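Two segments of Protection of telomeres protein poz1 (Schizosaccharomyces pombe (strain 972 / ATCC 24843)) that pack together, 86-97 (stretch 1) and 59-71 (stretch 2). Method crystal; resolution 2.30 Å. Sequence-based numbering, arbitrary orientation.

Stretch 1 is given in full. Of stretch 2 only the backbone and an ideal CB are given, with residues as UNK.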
# COMPACT_ATOMS: atom_id res chain seq x y z
N SER A 86 -9.95 -3.91 13.95
CA SER A 86 -10.17 -2.48 13.72
C SER A 86 -8.90 -1.66 13.89
O SER A 86 -8.60 -1.17 14.99
CB SER A 86 -11.25 -1.94 14.64
OG SER A 86 -11.29 -0.53 14.52
N GLN A 87 -8.18 -1.48 12.78
CA GLN A 87 -6.88 -0.82 12.78
C GLN A 87 -6.95 0.60 12.26
O GLN A 87 -5.92 1.15 11.85
CB GLN A 87 -5.89 -1.63 11.94
CG GLN A 87 -5.91 -3.08 12.32
CD GLN A 87 -5.17 -3.94 11.35
OE1 GLN A 87 -5.53 -5.11 11.15
NE2 GLN A 87 -4.12 -3.39 10.76
N GLN A 88 -8.13 1.21 12.26
CA GLN A 88 -8.29 2.58 11.81
C GLN A 88 -7.68 2.76 10.41
O GLN A 88 -6.79 3.58 10.19
CB GLN A 88 -7.67 3.56 12.81
CG GLN A 88 -8.25 3.56 14.24
CD GLN A 88 -7.69 4.71 15.10
OE1 GLN A 88 -6.60 4.61 15.67
NE2 GLN A 88 -8.43 5.82 15.16
N ILE A 89 -8.15 1.94 9.47
CA ILE A 89 -7.86 2.16 8.06
C ILE A 89 -8.92 3.10 7.50
O ILE A 89 -10.12 2.92 7.75
CB ILE A 89 -7.82 0.83 7.28
CG1 ILE A 89 -6.74 -0.10 7.87
CG2 ILE A 89 -7.57 1.09 5.79
CD1 ILE A 89 -6.85 -1.51 7.43
N LEU A 90 -8.47 4.12 6.77
CA LEU A 90 -9.34 5.07 6.09
C LEU A 90 -9.67 4.50 4.70
O LEU A 90 -8.89 4.63 3.76
CB LEU A 90 -8.66 6.43 5.99
CG LEU A 90 -9.45 7.50 5.21
CD1 LEU A 90 -10.86 7.71 5.80
CD2 LEU A 90 -8.69 8.81 5.11
N TRP A 91 -10.83 3.87 4.58
CA TRP A 91 -11.29 3.38 3.28
C TRP A 91 -11.91 4.57 2.56
O TRP A 91 -13.10 4.86 2.68
CB TRP A 91 -12.26 2.22 3.44
CG TRP A 91 -11.60 1.05 4.09
CD1 TRP A 91 -11.70 0.69 5.40
CD2 TRP A 91 -10.71 0.10 3.47
NE1 TRP A 91 -10.94 -0.43 5.63
CE2 TRP A 91 -10.32 -0.81 4.47
CE3 TRP A 91 -10.22 -0.06 2.17
CZ2 TRP A 91 -9.44 -1.87 4.21
CZ3 TRP A 91 -9.38 -1.12 1.91
CH2 TRP A 91 -8.99 -2.01 2.93
N GLU A 92 -11.08 5.29 1.84
CA GLU A 92 -11.55 6.36 0.99
C GLU A 92 -10.99 6.06 -0.39
O GLU A 92 -9.82 5.68 -0.52
CB GLU A 92 -11.10 7.74 1.53
CG GLU A 92 -11.69 8.94 0.77
CD GLU A 92 -10.89 9.40 -0.44
OE1 GLU A 92 -9.65 9.62 -0.30
OE2 GLU A 92 -11.49 9.51 -1.56
N TYR A 93 -11.84 6.17 -1.41
CA TYR A 93 -11.50 5.71 -2.76
C TYR A 93 -10.17 6.27 -3.24
O TYR A 93 -9.31 5.52 -3.74
CB TYR A 93 -12.62 6.09 -3.73
CG TYR A 93 -12.14 6.26 -5.12
CD1 TYR A 93 -11.67 5.15 -5.85
CD2 TYR A 93 -12.09 7.53 -5.71
CE1 TYR A 93 -11.18 5.29 -7.14
CE2 TYR A 93 -11.60 7.68 -7.01
CZ TYR A 93 -11.14 6.55 -7.72
OH TYR A 93 -10.65 6.65 -9.00
N SER A 94 -9.99 7.58 -3.12
CA SER A 94 -8.81 8.23 -3.67
C SER A 94 -7.54 7.76 -2.96
O SER A 94 -6.55 7.40 -3.61
CB SER A 94 -8.96 9.75 -3.58
OG SER A 94 -7.83 10.41 -4.11
N LEU A 95 -7.57 7.71 -1.62
CA LEU A 95 -6.42 7.25 -0.85
C LEU A 95 -6.07 5.80 -1.18
O LEU A 95 -4.90 5.48 -1.41
CB LEU A 95 -6.70 7.41 0.65
CG LEU A 95 -5.72 6.78 1.64
CD1 LEU A 95 -4.37 7.49 1.63
CD2 LEU A 95 -6.30 6.73 3.06
N ILE A 96 -7.08 4.91 -1.17
CA ILE A 96 -6.81 3.50 -1.39
C ILE A 96 -6.33 3.25 -2.82
O ILE A 96 -5.47 2.40 -3.07
CB ILE A 96 -8.06 2.66 -1.07
CG1 ILE A 96 -8.44 2.77 0.42
CG2 ILE A 96 -7.82 1.20 -1.48
CD1 ILE A 96 -7.29 2.38 1.40
N SER A 97 -6.84 4.00 -3.78
CA SER A 97 -6.34 3.90 -5.14
C SER A 97 -4.86 4.29 -5.22
O SER A 97 -4.07 3.64 -5.91
CB SER A 97 -7.21 4.76 -6.06
OG SER A 97 -7.01 4.45 -7.41
N UNK A 59 6.91 2.75 3.71
CA UNK A 59 6.46 3.41 4.93
C UNK A 59 5.02 3.86 4.80
O UNK A 59 4.22 3.70 5.73
CB UNK A 59 7.36 4.60 5.26
N UNK A 60 4.65 4.38 3.62
CA UNK A 60 3.26 4.77 3.40
C UNK A 60 2.34 3.58 3.58
O UNK A 60 1.32 3.66 4.27
CB UNK A 60 3.08 5.37 2.00
N UNK A 61 2.69 2.45 2.97
CA UNK A 61 1.85 1.25 3.06
C UNK A 61 1.74 0.78 4.51
O UNK A 61 0.66 0.43 4.98
CB UNK A 61 2.42 0.13 2.18
N UNK A 62 2.88 0.75 5.23
CA UNK A 62 2.84 0.36 6.63
C UNK A 62 1.97 1.32 7.45
O UNK A 62 1.24 0.89 8.36
CB UNK A 62 4.26 0.31 7.20
N UNK A 63 2.04 2.62 7.17
CA UNK A 63 1.26 3.60 7.93
C UNK A 63 -0.21 3.53 7.54
O UNK A 63 -1.08 3.38 8.40
CB UNK A 63 1.80 5.01 7.70
N UNK A 64 -0.49 3.55 6.23
CA UNK A 64 -1.85 3.53 5.72
C UNK A 64 -2.67 2.35 6.25
O UNK A 64 -3.83 2.50 6.64
CB UNK A 64 -1.82 3.49 4.19
N UNK A 65 -2.09 1.15 6.23
CA UNK A 65 -2.81 -0.04 6.67
C UNK A 65 -2.46 -0.42 8.10
O UNK A 65 -2.90 -1.48 8.57
CB UNK A 65 -2.51 -1.21 5.73
N UNK A 66 -1.70 0.43 8.80
CA UNK A 66 -1.46 0.25 10.23
C UNK A 66 -0.84 -1.13 10.50
O UNK A 66 -1.25 -1.85 11.42
CB UNK A 66 -2.76 0.41 11.01
N UNK A 67 0.15 -1.49 9.68
CA UNK A 67 0.73 -2.84 9.75
C UNK A 67 1.43 -3.12 11.08
O UNK A 67 1.69 -4.29 11.39
CB UNK A 67 1.72 -3.04 8.60
N UNK A 68 1.76 -2.07 11.85
CA UNK A 68 2.35 -2.26 13.18
C UNK A 68 1.44 -2.99 14.15
O UNK A 68 1.94 -3.54 15.14
CB UNK A 68 2.73 -0.90 13.78
N UNK A 69 0.12 -3.00 13.91
CA UNK A 69 -0.86 -3.63 14.79
C UNK A 69 -1.24 -5.05 14.39
O UNK A 69 -1.16 -5.46 13.22
CB UNK A 69 -2.12 -2.77 14.84
N UNK A 70 -1.71 -5.79 15.40
CA UNK A 70 -2.52 -6.99 15.20
C UNK A 70 -3.60 -7.06 16.27
O UNK A 70 -3.43 -7.73 17.30
CB UNK A 70 -1.65 -8.25 15.23
N UNK A 71 -4.75 -6.36 16.07
CA UNK A 71 -5.90 -6.42 16.99
C UNK A 71 -6.58 -7.79 17.05
O UNK A 71 -5.92 -8.83 17.23
CB UNK A 71 -6.94 -5.37 16.58

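Positions 59, 61, 62 and 63 lie on a helix, with CB atoms that find nothing of stretch 1 within 5.5 Å, so stretch 1 sets little limit on them beyond helical phi/psi. They are Ala-59, Ile-61, Glu-62 and Tyr-63, and none touches stretch 1.

At position 60 the CA-to-CB bond points toward stretch 1, but its ideal CB is still far from any atom there. Only a long side chain could cross the gap to the methyls of Leu-95, and an apolar one, aromatic or a long aliphatic, would suit them. The residue is Phe-60; with chi1 t its ring extends until CZ lies 3.6 Å from Leu-95 CD1, which sits at the ring edge.

Position 64 points sideways, its ideal CB 5.4 Å from Leu-95 CD1. A small or medium side chain of apolar character fits beside that leucine. Cys-64 places SG 4.4 Å from Leu-95 CD2. Its backbone also reaches stretch 1 through water 1, which donates to Cys-64 O (2.6 Å) and accepts from Leu-90 N (3.0 Å).

At position 65 the chain leaves helical phi/psi. CB points away, yet Ile-89, Trp-91 and Ile-96 offer an apolar surface that a large hydrophobic side chain could reach by bending back. Phe-65 does this with chi1 m: CD1 is 4.1 Å from Ile-89 CD1, and CE1 is 4.2 Å from Trp-91 CH2 and 4.1 Å from Ile-96 CD1. Ile-89 and Trp-91 meet the ring at its edge.

Position 66 has positive phi and psi (57/45), a conformation favoring glycine, asparagine or aspartate. Its CB points toward stretch 1, 3.3 Å from Gln-87 O, an acceptor that calls for a short donor and so favors asparagine. Asn-66 answers with a hydrogen bond from ND2 to Gln-87 O (2.6 Å). It also opens a type I turn ending at position 69, closed by a 3.1 Å bond from the backbone N of that residue to Asn-66 O.

Positions 67 and 68, inside the turn, point away and sideways; many residues would serve. They are Leu-67 and Ser-68, neither in contact.

Position 69 points toward stretch 1, its CB 4.6 Å from Gln-87 CG, where an aliphatic or another flexible side chain could rest. Leu-69 brings CD1 to 4.3 Å from Gln-87 CA.

Position 70 points away and tolerates polar residues; it is Asp-70, poorly ordered.

Position 71 points toward stretch 1, its CB 4.3 Å from Ser-86 N. With phi -66, proline is among several possibilities. Pro-71 packs CG 3.5 Å from Gln-87 CG, although it is poorly ordered.

Stretch 2 59-71: AFIEYCFNLSLDP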
# COMPACT_ATOMS: atom_id res chain seq x y z
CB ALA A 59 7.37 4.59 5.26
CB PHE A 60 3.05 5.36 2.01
CG PHE A 60 1.61 5.60 1.72
CD1 PHE A 60 0.95 6.69 2.28
CD2 PHE A 60 0.87 4.67 0.99
CE1 PHE A 60 -0.40 6.88 2.06
CE2 PHE A 60 -0.48 4.86 0.78
CZ PHE A 60 -1.12 5.95 1.31
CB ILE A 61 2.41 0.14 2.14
CG1 ILE A 61 2.25 0.54 0.68
CG2 ILE A 61 1.74 -1.20 2.45
CD1 ILE A 61 0.79 0.86 0.27
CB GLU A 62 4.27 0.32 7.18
CG GLU A 62 5.15 -0.76 6.52
CD GLU A 62 6.58 -0.70 7.00
OE1 GLU A 62 7.06 0.42 7.32
OE2 GLU A 62 7.24 -1.78 7.05
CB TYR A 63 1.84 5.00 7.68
CG TYR A 63 1.18 6.14 8.46
CD1 TYR A 63 0.97 6.04 9.84
CD2 TYR A 63 0.80 7.33 7.83
CE1 TYR A 63 0.37 7.09 10.55
CE2 TYR A 63 0.22 8.37 8.54
CZ TYR A 63 0.01 8.24 9.89
OH TYR A 63 -0.56 9.26 10.59
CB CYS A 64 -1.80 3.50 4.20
SG CYS A 64 -3.40 3.43 3.42
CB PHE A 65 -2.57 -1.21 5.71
CG PHE A 65 -3.13 -0.96 4.35
CD1 PHE A 65 -4.50 -1.04 4.13
CD2 PHE A 65 -2.31 -0.59 3.30
CE1 PHE A 65 -5.03 -0.76 2.89
CE2 PHE A 65 -2.84 -0.33 2.05
CZ PHE A 65 -4.20 -0.41 1.85
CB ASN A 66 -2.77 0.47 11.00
CG ASN A 66 -2.56 1.10 12.39
OD1 ASN A 66 -1.45 1.51 12.75
ND2 ASN A 66 -3.64 1.20 13.16
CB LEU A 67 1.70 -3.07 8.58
CG LEU A 67 1.02 -3.06 7.20
CD1 LEU A 67 1.99 -3.48 6.08
CD2 LEU A 67 -0.21 -3.97 7.23
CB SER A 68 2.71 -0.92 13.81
OG SER A 68 3.93 -0.48 13.29
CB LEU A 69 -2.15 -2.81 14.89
CG LEU A 69 -2.25 -1.54 15.70
CD1 LEU A 69 -3.69 -1.01 15.59
CD2 LEU A 69 -1.96 -1.91 17.15
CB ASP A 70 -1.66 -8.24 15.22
CG ASP A 70 -2.40 -9.45 14.67
OD1 ASP A 70 -3.28 -9.97 15.39
OD2 ASP A 70 -2.11 -9.83 13.52
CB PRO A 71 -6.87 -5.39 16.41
CG PRO A 71 -6.03 -4.48 15.57
CD PRO A 71 -4.97 -5.38 14.99
O HOH W 1 -5.58 4.40 6.06
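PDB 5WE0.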